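Local atomic coordinates of PilX (Neisseria meningitidis, PDB entry 2OPE), a protein that is a minor type IV pilin that probably modulates the adhesion and aggregation properties of the meningococcal pili to which it belongs. Residues G7-L12 / Y86-W91; V77-T82 / R102-A107. All blocks are in the same frame, centred on the assembly; numbering follows the deposited sequence.

In the fold
Contact 1 sets the long N-terminal helix 5-28 against the antiparallel sheet, while contact 2 sets the short helix 104-109 against the other face. Their centres are about 8 Å apart. They meet through neighbouring strands: Gly78 N lies 2.7 Å from Val90 O, probably a hydrogen bond between strands 74-80 and 89-93, so the two helices pack on adjacent strands. Ser89 takes part on both sides: its carbonyl serves contact 1, whereas its side chain packs on the segments of contact 2, with OG 3.2 Å from Ala104 N. Helix 104-109 lies in the chain between Cys101 and Cys120, the disulfide-closed region characteristic of type IV pilins.

Contact 1: residues G7-L12 / Y86-W91; sequences GYQSQL and YTLSVW
Tyr8 and Tyr86 make the aromatic part of the contact, their ring planes inclined obliquely at 44°. The Tyr86 hydroxyl end reaches the Tyr8 ring at CD2 and CE2, with OH only 3.0 Å from Tyr8 CD2, a tight approach. That same CD2 lies at the edge of the Tyr86 ring, in its plane, and is 3.6 Å from Tyr86 CE2.

The polar link comes from Gln9. Its CG is anti to the backbone N and the chain runs on extended, bringing the carboxamide across Leu88. NE2 donates to Ser89 O over 3.0 Å, with an N-H...O angle of 149°; the acceptor lies somewhat out of the amide plane. The bond thus ties a helix side chain to the backbone at the beginning of strand 89-93.

Van der Waals contacts flank this bond. Leu88 CB lies 3.6 Å from Gln9 NE2, the two side chains crossing at about a right angle, and Leu88 CD1 reaches the Gln9 OE1 end. Further along, Val90 CG2 touches Gln9 CG and makes an apolar contact, at 4.0 Å, with Leu12 CD2.

The axes of the short segments 7-12 and 89-91 run at 23°, 8.3 Å apart at their closest, as the N-terminal helix lies over the sheet in the type IV pilin fold. Tyr59 of strand 59-65 packs on Tyr8, Leu12 and Tyr86; Tyr13 and Met16, further along the helix, extend the cover over Val90. Glu5 OE2 is hydrogen-bonded to Thr87 N and Leu88 N, and Val90 pairs with Gly78 of strand 74-80.

Contact 2: residues V77-T82 / R102-A107; sequences VGVPKT and RDAASA
Val79 points its side chain at the helix and meets two alanine methyls with one branch: CG1 lies 3.8 Å from Ala104 CB and 3.9 Å from Ala107 CB. This branch is anti to the carbonyl carbon (chi1 -60°), which directs it to the face of the helix where residues three apart in sequence present their methyls side by side.

Val77, two residues back and on the same side of the strand, takes a different first torsion. Its CG1 is anti to the backbone N (chi1 173°) and approaches Ala107 CB at 4.1 Å, while CG2 faces the helix backbone, 3.8 Å from Ala107 O. The Ala107 methyl therefore touches a CG1 of each valine. At the other end, Pro80 brings its ring carbon CD to 4.4 Å from Ala104 CB, a looser contact at the margin. Ser89 of the adjacent strand packs against Val79, Pro80, Ala104 and Ala107, adding a small side chain to the interface.

The first turn of the helix is capped by Asp103: its OD2 accepts from Ser106 N at 2.8 Å, approached on the anti side and well out of the carboxylate plane.

The side chains that meet are apolar, mostly methyl against methyl, with a carbonyl oxygen, Ala107 O, beside Val77 CG2. The single-carbon side chains of the alanines let the helix backbone come close to the strand: Val79 CA and Ala104 CA are 5.5 Å apart. Ala107 O is satisfied by His110 ND1. Between these segments the short helix thus meets the strand through van der Waals contacts of small apolar groups, while the polar cap is made between Asp103, just before the helix, and Ser106 in its first turn.

Contact 1: residues G7-L12 / Y86-W91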
ATOM      1  N   GLY A   7       8.031   8.561 -12.365  1.00 45.27           N
ATOM      2  CA  GLY A   7       7.805   9.637 -11.421  1.00 45.44           C
ATOM      3  C   GLY A   7       6.488   9.400 -10.673  1.00 47.09           C
ATOM      4  O   GLY A   7       6.416   9.600  -9.464  1.00 46.75           O
ATOM      5  N   TYR A   8       5.441   8.962 -11.378  1.00 47.20           N
ATOM      6  CA  TYR A   8       4.149   8.712 -10.721  1.00 48.19           C
ATOM      7  C   TYR A   8       4.226   7.570  -9.682  1.00 48.22           C
ATOM      8  O   TYR A   8       3.628   7.643  -8.615  1.00 47.40           O
ATOM      9  CB  TYR A   8       3.040   8.464 -11.744  1.00 49.25           C
ATOM     10  CG  TYR A   8       2.565   9.719 -12.468  1.00 50.17           C
ATOM     11  CD1 TYR A   8       2.082  10.807 -11.770  1.00 50.56           C
ATOM     12  CD2 TYR A   8       2.577   9.799 -13.857  1.00 50.66           C
ATOM     13  CE1 TYR A   8       1.643  11.958 -12.421  1.00 50.08           C
ATOM     14  CE2 TYR A   8       2.151  10.945 -14.521  1.00 50.29           C
ATOM     15  CZ  TYR A   8       1.675  12.024 -13.792  1.00 50.60           C
ATOM     16  OH  TYR A   8       1.224  13.179 -14.444  1.00 50.83           O
ATOM     17  N   GLN A   9       4.986   6.529 -10.003  1.00 48.41           N
ATOM     18  CA  GLN A   9       5.216   5.437  -9.092  1.00 48.10           C
ATOM     19  C   GLN A   9       6.018   5.888  -7.844  1.00 49.97           C
ATOM     20  O   GLN A   9       5.843   5.330  -6.724  1.00 49.42           O
ATOM     21  CB  GLN A   9       5.972   4.335  -9.818  1.00 47.46           C
ATOM     22  CG  GLN A   9       6.145   3.079  -8.981  1.00 47.27           C
ATOM     23  CD  GLN A   9       7.319   2.230  -9.421  1.00 46.96           C
ATOM     24  OE1 GLN A   9       8.390   2.747  -9.750  1.00 45.35           O
ATOM     25  NE2 GLN A   9       7.130   0.912  -9.401  1.00 46.48           N
ATOM     26  N   SER A  10       6.913   6.866  -8.038  1.00 49.64           N
ATOM     27  CA  SER A  10       7.620   7.448  -6.901  1.00 50.03           C
ATOM     28  C   SER A  10       6.660   8.199  -5.990  1.00 50.37           C
ATOM     29  O   SER A  10       6.634   7.970  -4.783  1.00 51.19           O
ATOM     30  CB  SER A  10       8.772   8.347  -7.337  1.00 50.27           C
ATOM     31  OG  SER A  10       9.786   7.598  -8.001  1.00 51.16           O
ATOM     32  N   GLN A  11       5.853   9.091  -6.544  1.00 49.64           N
ATOM     33  CA  GLN A  11       4.939   9.832  -5.677  1.00 48.80           C
ATOM     34  C   GLN A  11       3.992   8.886  -4.953  1.00 45.93           C
ATOM     35  O   GLN A  11       3.678   9.107  -3.801  1.00 44.77           O
ATOM     36  CB  GLN A  11       4.159  10.896  -6.457  1.00 50.38           C
ATOM     37  CG  GLN A  11       5.059  11.785  -7.305  1.00 53.83           C
ATOM     38  CD  GLN A  11       4.290  12.885  -8.010  1.00 54.30           C
ATOM     39  OE1 GLN A  11       3.306  13.422  -7.473  1.00 56.03           O
ATOM     40  NE2 GLN A  11       4.730  13.229  -9.205  1.00 53.86           N
ATOM     41  N   LEU A  12       3.506   7.857  -5.642  1.00 45.62           N
ATOM     42  CA  LEU A  12       2.654   6.820  -5.013  1.00 44.72           C
ATOM     43  C   LEU A  12       3.429   6.193  -3.849  1.00 45.27           C
ATOM     44  O   LEU A  12       2.885   5.967  -2.752  1.00 44.92           O
ATOM     45  CB  LEU A  12       2.271   5.740  -6.034  1.00 43.90           C
ATOM     46  CG  LEU A  12       1.456   4.550  -5.539  1.00 43.83           C
ATOM     47  CD1 LEU A  12       0.074   5.025  -5.037  1.00 41.65           C
ATOM     48  CD2 LEU A  12       1.325   3.464  -6.608  1.00 43.36           C
ATOM     49  N   TYR A  86      -1.308   2.147 -17.272  1.00 48.03           N
ATOM     50  CA  TYR A  86      -0.215   2.162 -16.301  1.00 48.66           C
ATOM     51  C   TYR A  86      -0.069   0.769 -15.693  1.00 47.86           C
ATOM     52  O   TYR A  86      -1.063   0.023 -15.540  1.00 45.66           O
ATOM     53  CB  TYR A  86      -0.443   3.267 -15.249  1.00 50.70           C
ATOM     54  CG  TYR A  86       0.110   4.660 -15.619  1.00 51.15           C
ATOM     55  CD1 TYR A  86       0.380   5.025 -16.927  1.00 52.89           C
ATOM     56  CD2 TYR A  86       0.374   5.593 -14.632  1.00 51.39           C
ATOM     57  CE1 TYR A  86       0.903   6.304 -17.225  1.00 53.48           C
ATOM     58  CE2 TYR A  86       0.899   6.825 -14.893  1.00 51.17           C
ATOM     59  CZ  TYR A  86       1.164   7.198 -16.172  1.00 52.91           C
ATOM     60  OH  TYR A  86       1.685   8.476 -16.381  1.00 52.44           O
ATOM     61  N   THR A  87       1.173   0.420 -15.374  1.00 46.92           N
ATOM     62  CA  THR A  87       1.522  -0.890 -14.795  1.00 48.56           C
ATOM     63  C   THR A  87       2.299  -0.849 -13.446  1.00 49.32           C
ATOM     64  O   THR A  87       2.068  -1.686 -12.548  1.00 48.15           O
ATOM     65  CB  THR A  87       2.388  -1.711 -15.780  1.00 48.31           C
ATOM     66  OG1 THR A  87       3.487  -0.897 -16.204  1.00 49.27           O
ATOM     67  CG2 THR A  87       1.576  -2.183 -17.029  1.00 46.56           C
ATOM     68  N   LEU A  88       3.224   0.107 -13.327  1.00 48.27           N
ATOM     69  CA  LEU A  88       4.100   0.177 -12.179  1.00 49.28           C
ATOM     70  C   LEU A  88       3.235   0.262 -10.944  1.00 49.71           C
ATOM     71  O   LEU A  88       2.253   1.011 -10.923  1.00 49.77           O
ATOM     72  CB  LEU A  88       5.044   1.399 -12.251  1.00 48.93           C
ATOM     73  CG  LEU A  88       6.057   1.487 -13.408  1.00 49.18           C
ATOM     74  CD1 LEU A  88       6.966   2.694 -13.329  1.00 47.82           C
ATOM     75  CD2 LEU A  88       6.861   0.191 -13.561  1.00 48.75           C
ATOM     76  N   SER A  89       3.644  -0.457  -9.901  1.00 48.99           N
ATOM     77  CA  SER A  89       2.876  -0.509  -8.674  1.00 48.37           C
ATOM     78  C   SER A  89       3.810  -0.423  -7.468  1.00 49.76           C
ATOM     79  O   SER A  89       5.022  -0.274  -7.628  1.00 49.75           O
ATOM     80  CB  SER A  89       2.024  -1.773  -8.649  1.00 47.05           C
ATOM     81  OG  SER A  89       1.247  -1.852  -9.845  1.00 46.86           O
ATOM     82  N   VAL A  90       3.236  -0.487  -6.262  1.00 49.46           N
ATOM     83  CA  VAL A  90       4.000  -0.445  -5.018  1.00 47.29           C
ATOM     84  C   VAL A  90       3.294  -1.357  -4.017  1.00 48.43           C
ATOM     85  O   VAL A  90       2.044  -1.476  -4.068  1.00 48.39           O
ATOM     86  CB  VAL A  90       4.034   1.001  -4.487  1.00 45.23           C
ATOM     87  CG1 VAL A  90       4.553   1.089  -3.086  1.00 42.68           C
ATOM     88  CG2 VAL A  90       4.853   1.894  -5.434  1.00 44.28           C
ATOM     89  N   TRP A  91       4.057  -2.026  -3.133  1.00 46.69           N
ATOM     90  CA  TRP A  91       3.450  -2.534  -1.899  1.00 46.54           C
ATOM     91  C   TRP A  91       4.372  -2.255  -0.722  1.00 46.42           C
ATOM     92  O   TRP A  91       5.564  -1.988  -0.905  1.00 46.98           O
ATOM     93  CB  TRP A  91       3.029  -4.028  -1.986  1.00 46.60           C
ATOM     94  CG  TRP A  91       4.184  -5.009  -1.918  1.00 47.03           C
ATOM     95  CD1 TRP A  91       4.990  -5.403  -2.954  1.00 46.60           C
ATOM     96  CD2 TRP A  91       4.680  -5.689  -0.740  1.00 46.98           C
ATOM     97  NE1 TRP A  91       5.944  -6.301  -2.500  1.00 46.84           N
ATOM     98  CE2 TRP A  91       5.793  -6.468  -1.143  1.00 47.60           C
ATOM     99  CE3 TRP A  91       4.323  -5.676   0.619  1.00 45.77           C
ATOM    100  CZ2 TRP A  91       6.535  -7.244  -0.232  1.00 46.60           C
ATOM    101  CZ3 TRP A  91       5.045  -6.453   1.500  1.00 46.26           C
ATOM    102  CH2 TRP A  91       6.144  -7.221   1.074  1.00 46.30           C
TER

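Contact 2: residues V77-T82 / R102-A107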
ATOM      1  N   VAL A  77      -1.115  -2.079  -0.623  1.00 43.67           N
ATOM      2  CA  VAL A  77      -0.906  -2.317  -2.051  1.00 43.60           C
ATOM      3  C   VAL A  77      -1.312  -1.049  -2.851  1.00 44.09           C
ATOM      4  O   VAL A  77      -2.364  -0.474  -2.643  1.00 44.35           O
ATOM      5  CB  VAL A  77      -1.723  -3.577  -2.478  1.00 43.95           C
ATOM      6  CG1 VAL A  77      -1.706  -3.809  -3.941  1.00 43.02           C
ATOM      7  CG2 VAL A  77      -1.210  -4.813  -1.740  1.00 43.12           C
ATOM      8  N   GLY A  78      -0.448  -0.563  -3.733  1.00 45.41           N
ATOM      9  CA  GLY A  78      -0.809   0.619  -4.517  1.00 44.98           C
ATOM     10  C   GLY A  78      -0.791   0.167  -5.967  1.00 45.85           C
ATOM     11  O   GLY A  78       0.238  -0.288  -6.457  1.00 45.35           O
ATOM     12  N   VAL A  79      -1.917   0.240  -6.672  1.00 45.30           N
ATOM     13  CA  VAL A  79      -1.886  -0.202  -8.070  1.00 43.16           C
ATOM     14  C   VAL A  79      -2.649   0.753  -8.951  1.00 45.24           C
ATOM     15  O   VAL A  79      -3.524   1.506  -8.478  1.00 46.17           O
ATOM     16  CB  VAL A  79      -2.417  -1.654  -8.235  1.00 44.21           C
ATOM     17  CG1 VAL A  79      -1.549  -2.610  -7.414  1.00 41.83           C
ATOM     18  CG2 VAL A  79      -3.959  -1.776  -7.885  1.00 41.79           C
ATOM     19  N   PRO A  80      -2.305   0.764 -10.240  1.00 45.32           N
ATOM     20  CA  PRO A  80      -2.937   1.687 -11.159  1.00 45.85           C
ATOM     21  C   PRO A  80      -4.425   1.354 -11.321  1.00 46.73           C
ATOM     22  O   PRO A  80      -4.783   0.187 -11.270  1.00 47.48           O
ATOM     23  CB  PRO A  80      -2.184   1.422 -12.468  1.00 46.20           C
ATOM     24  CG  PRO A  80      -0.904   0.764 -12.051  1.00 43.81           C
ATOM     25  CD  PRO A  80      -1.239  -0.030 -10.880  1.00 43.96           C
ATOM     26  N   LYS A  81      -5.266   2.372 -11.485  1.00 45.70           N
ATOM     27  CA  LYS A  81      -6.671   2.191 -11.838  1.00 47.29           C
ATOM     28  C   LYS A  81      -6.838   1.379 -13.133  1.00 48.64           C
ATOM     29  O   LYS A  81      -6.044   1.508 -14.070  1.00 48.55           O
ATOM     30  CB  LYS A  81      -7.351   3.553 -12.010  1.00 46.53           C
ATOM     31  CG  LYS A  81      -7.882   4.100 -10.701  1.00 46.86           C
ATOM     32  CD  LYS A  81      -7.993   5.608 -10.689  1.00 46.53           C
ATOM     33  CE  LYS A  81      -8.987   6.079  -9.633  1.00 45.63           C
ATOM     34  NZ  LYS A  81      -8.789   5.364  -8.366  1.00 45.28           N
ATOM     35  N   THR A  82      -7.904   0.582 -13.171  1.00 50.23           N
ATOM     36  CA  THR A  82      -8.184  -0.343 -14.258  1.00 51.47           C
ATOM     37  C   THR A  82      -8.329   0.403 -15.566  1.00 52.01           C
ATOM     38  O   THR A  82      -9.116   1.349 -15.658  1.00 49.58           O
ATOM     39  CB  THR A  82      -9.485  -1.164 -13.978  1.00 52.01           C
ATOM     40  OG1 THR A  82      -9.199  -2.186 -13.010  1.00 53.89           O
ATOM     41  CG2 THR A  82      -9.998  -1.837 -15.242  1.00 52.34           C
ATOM     42  N   ARG A 102       6.891  -3.948 -10.908  1.00 47.85           N
ATOM     43  CA  ARG A 102       6.836  -3.736 -12.360  1.00 47.18           C
ATOM     44  C   ARG A 102       5.429  -3.936 -12.888  1.00 45.94           C
ATOM     45  O   ARG A 102       5.133  -3.471 -13.978  1.00 45.48           O
ATOM     46  CB  ARG A 102       7.853  -4.597 -13.114  1.00 47.77           C
ATOM     47  CG  ARG A 102       9.345  -4.218 -12.865  1.00 49.17           C
ATOM     48  CD  ARG A 102       9.776  -2.855 -13.459  1.00 51.17           C
ATOM     49  NE  ARG A 102       9.645  -2.833 -14.922  1.00 54.75           N
ATOM     50  CZ  ARG A 102       9.885  -1.782 -15.715  1.00 55.57           C
ATOM     51  NH1 ARG A 102      10.284  -0.611 -15.228  1.00 56.21           N
ATOM     52  NH2 ARG A 102       9.720  -1.905 -17.022  1.00 56.74           N
ATOM     53  N   ASP A 103       4.555  -4.547 -12.081  1.00 45.97           N
ATOM     54  CA  ASP A 103       3.145  -4.820 -12.465  1.00 45.84           C
ATOM     55  C   ASP A 103       2.299  -5.010 -11.225  1.00 46.72           C
ATOM     56  O   ASP A 103       2.816  -5.470 -10.201  1.00 48.57           O
ATOM     57  CB  ASP A 103       3.050  -6.093 -13.271  1.00 47.15           C
ATOM     58  CG  ASP A 103       3.801  -7.240 -12.620  1.00 48.74           C
ATOM     59  OD1 ASP A 103       5.016  -7.343 -12.858  1.00 50.21           O
ATOM     60  OD2 ASP A 103       3.207  -8.023 -11.838  1.00 49.92           O
ATOM     61  N   ALA A 104       1.001  -4.697 -11.340  1.00 45.28           N
ATOM     62  CA  ALA A 104      -0.003  -4.871 -10.276  1.00 44.15           C
ATOM     63  C   ALA A 104      -0.095  -6.263  -9.651  1.00 44.83           C
ATOM     64  O   ALA A 104      -0.268  -6.370  -8.448  1.00 45.05           O
ATOM     65  CB  ALA A 104      -1.416  -4.424 -10.774  1.00 44.99           C
ATOM     66  N   ALA A 105       0.020  -7.321 -10.458  1.00 44.65           N
ATOM     67  CA  ALA A 105      -0.004  -8.659  -9.934  1.00 45.70           C
ATOM     68  C   ALA A 105       1.084  -8.846  -8.891  1.00 48.21           C
ATOM     69  O   ALA A 105       0.797  -9.360  -7.807  1.00 49.70           O
ATOM     70  CB  ALA A 105       0.156  -9.684 -11.045  1.00 46.75           C
ATOM     71  N   SER A 106       2.322  -8.452  -9.216  1.00 47.91           N
ATOM     72  CA  SER A 106       3.470  -8.571  -8.294  1.00 46.95           C
ATOM     73  C   SER A 106       3.258  -7.797  -6.966  1.00 46.99           C
ATOM     74  O   SER A 106       3.758  -8.201  -5.911  1.00 45.24           O
ATOM     75  CB  SER A 106       4.756  -8.034  -8.954  1.00 47.84           C
ATOM     76  OG  SER A 106       5.013  -8.608 -10.227  1.00 50.87           O
ATOM     77  N   ALA A 107       2.581  -6.645  -7.039  1.00 46.31           N
ATOM     78  CA  ALA A 107       2.201  -5.910  -5.829  1.00 46.02           C
ATOM     79  C   ALA A 107       1.155  -6.694  -5.017  1.00 46.16           C
ATOM     80  O   ALA A 107       1.281  -6.823  -3.798  1.00 48.15           O
ATOM     81  CB  ALA A 107       1.678  -4.524  -6.186  1.00 46.27           C
TER